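Local coordinates for protein peptidoglycan-N-acetylglucosamine deacetylase BC_1974 (Bacillus cereus, PDB 5N1P) that catalyses the zinc-dependent removal of acetyl groups from N-acetylglucosamine residues of peptidoglycan, releasing acetate, at residues H63-L68 with P98-M103. Numbering follows the deposited sequence.
With ZN (zinc ion), chain F; 8GK (~{N}-oxidanylnaphthalene-1-carboxamide), chain E.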
# COMPACT_ATOMS: atom_id res chain seq x y z
N HIS A 63 5.04 -2.75 13.11
CA HIS A 63 5.70 -1.70 12.33
C HIS A 63 7.01 -1.29 13.01
O HIS A 63 7.41 -0.12 12.96
CB HIS A 63 4.77 -0.49 12.16
CG HIS A 63 5.06 0.34 10.95
ND1 HIS A 63 6.13 1.20 10.87
CD2 HIS A 63 4.38 0.48 9.79
CE1 HIS A 63 6.12 1.81 9.70
NE2 HIS A 63 5.06 1.40 9.03
N ASN A 64 7.67 -2.26 13.64
CA ASN A 64 8.89 -2.01 14.41
C ASN A 64 10.11 -2.51 13.64
O ASN A 64 10.27 -3.71 13.46
CB ASN A 64 8.78 -2.68 15.78
CG ASN A 64 9.98 -2.39 16.67
OD1 ASN A 64 11.12 -2.75 16.35
ND2 ASN A 64 9.73 -1.75 17.81
N PHE A 65 10.96 -1.59 13.20
CA PHE A 65 12.15 -1.93 12.40
C PHE A 65 13.04 -2.99 13.05
O PHE A 65 13.45 -3.95 12.41
CB PHE A 65 12.95 -0.65 12.15
CG PHE A 65 14.09 -0.83 11.19
CD1 PHE A 65 15.34 -1.21 11.64
CD2 PHE A 65 13.90 -0.61 9.83
CE1 PHE A 65 16.39 -1.36 10.75
CE2 PHE A 65 14.95 -0.77 8.94
CZ PHE A 65 16.20 -1.15 9.40
N ALA A 66 13.35 -2.81 14.33
CA ALA A 66 14.23 -3.74 15.03
C ALA A 66 13.63 -5.15 15.12
O ALA A 66 14.33 -6.15 14.93
CB ALA A 66 14.55 -3.20 16.42
N LYS A 67 12.34 -5.23 15.44
CA LYS A 67 11.67 -6.52 15.53
C LYS A 67 11.59 -7.22 14.18
O LYS A 67 11.87 -8.42 14.08
CB LYS A 67 10.25 -6.36 16.10
CG LYS A 67 10.23 -5.98 17.58
CD LYS A 67 8.80 -5.82 18.09
CE LYS A 67 8.79 -5.48 19.58
NZ LYS A 67 7.39 -5.29 20.08
N LEU A 68 11.21 -6.48 13.14
CA LEU A 68 10.99 -7.08 11.84
C LEU A 68 12.26 -7.59 11.17
O LEU A 68 12.27 -8.68 10.61
CB LEU A 68 10.31 -6.08 10.91
CG LEU A 68 8.90 -5.65 11.30
CD1 LEU A 68 8.49 -4.37 10.56
CD2 LEU A 68 7.91 -6.75 11.00
N PRO A 98 6.80 -3.92 3.08
CA PRO A 98 7.65 -3.81 4.27
C PRO A 98 7.59 -2.43 4.91
O PRO A 98 7.77 -1.42 4.22
CB PRO A 98 9.08 -4.06 3.74
CG PRO A 98 8.91 -4.63 2.37
CD PRO A 98 7.58 -4.13 1.84
N PRO A 99 7.35 -2.37 6.22
CA PRO A 99 7.57 -1.09 6.88
C PRO A 99 9.00 -0.59 6.62
O PRO A 99 9.95 -1.37 6.72
CB PRO A 99 7.35 -1.43 8.35
CG PRO A 99 6.35 -2.55 8.33
CD PRO A 99 6.73 -3.36 7.11
N TYR A 100 9.12 0.69 6.27
CA TYR A 100 10.41 1.34 5.96
C TYR A 100 11.03 0.83 4.66
O TYR A 100 12.17 1.18 4.33
CB TYR A 100 11.40 1.19 7.13
CG TYR A 100 10.76 1.59 8.44
CD1 TYR A 100 10.49 2.93 8.74
CD2 TYR A 100 10.36 0.62 9.35
CE1 TYR A 100 9.87 3.28 9.92
CE2 TYR A 100 9.74 0.97 10.53
CZ TYR A 100 9.49 2.30 10.81
OH TYR A 100 8.85 2.63 11.99
N GLY A 101 10.27 0.05 3.90
CA GLY A 101 10.78 -0.49 2.64
C GLY A 101 11.69 -1.69 2.87
O GLY A 101 12.15 -1.92 3.98
N SER A 102 11.97 -2.46 1.82
CA SER A 102 12.74 -3.70 1.97
C SER A 102 14.24 -3.51 2.12
O SER A 102 14.93 -4.45 2.52
CB SER A 102 12.50 -4.63 0.78
OG SER A 102 13.00 -4.07 -0.42
N MET A 103 14.75 -2.33 1.79
CA MET A 103 16.19 -2.08 1.74
C MET A 103 16.63 -1.12 2.84
O MET A 103 16.18 0.02 2.88
CB MET A 103 16.56 -1.49 0.37
CG MET A 103 17.99 -1.02 0.25
SD MET A 103 19.06 -2.42 -0.04
CE MET A 103 18.51 -2.98 -1.66
ZN ZN F . 4.17 2.12 7.21
C1 8GK E . 6.44 2.86 5.35
C2 8GK E . 7.72 3.61 5.18
C3 8GK E . 8.14 4.43 6.22
C4 8GK E . 9.34 5.12 6.10
C5 8GK E . 10.12 4.99 4.95
C6 8GK E . 9.69 4.17 3.91
C7 8GK E . 8.49 3.48 4.03
C8 8GK E . 9.75 5.94 7.15
C9 8GK E . 8.98 6.07 8.30
C10 8GK E . 7.78 5.38 8.41
C11 8GK E . 7.37 4.56 7.37
O12 8GK E . 6.43 1.98 6.19
N13 8GK E . 5.35 3.16 4.65
O14 8GK E . 4.12 2.99 5.28
O HOH W 1 10.47 1.16 13.97
O HOH W 2 4.45 4.34 7.72
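Pro99 lays its CB over the centre of the His63 imidazole, 3.6 Å from the ring centroid and almost on the ring normal, a CH-pi contact well suited to the compact, rigid proline ring. In His63, chi1 (-155°) sets CG anti to the backbone N, and the turn of the ring about CB-CG then presents NE2 to the zinc ion, 2.1 Å away, while Tyr100 OH lies near the ring plane at its edge, 3.3 Å from ND1. The same histidine ring turns an edge to the face of Tyr100 in an offset edge-to-face pair, planes at 75°. Phe65 adds a second such pair, its CD2 lying 3.8 Å from Tyr100 CD2. Tyrosine suits this three-ring cluster: its flat ring receives both edges, while its OH meets a water that accepts from Phe65 N, at the first turn of helix 65-70, which Asn64 N-caps through OD1. Deeper in, the branched Leu68 reaches the proline with CD1, 3.6 Å from Pro99 CG. Proline's fixed phi fits the second position of the type II turn closed by Gly101 N to Pro98 O; Tyr100 N, next along, donates nearly straight (168°) to O12 of the hydroxamate inhibitor, 3.0 Å away. His59 and Asp10 complete the Asp-His-His zinc site of a CE4 (NodB-homology) deacetylase, where the Tyr100 N-H bond to this zinc-bound carbonyl oxygen is consistent with a backbone oxyanion-stabilising role.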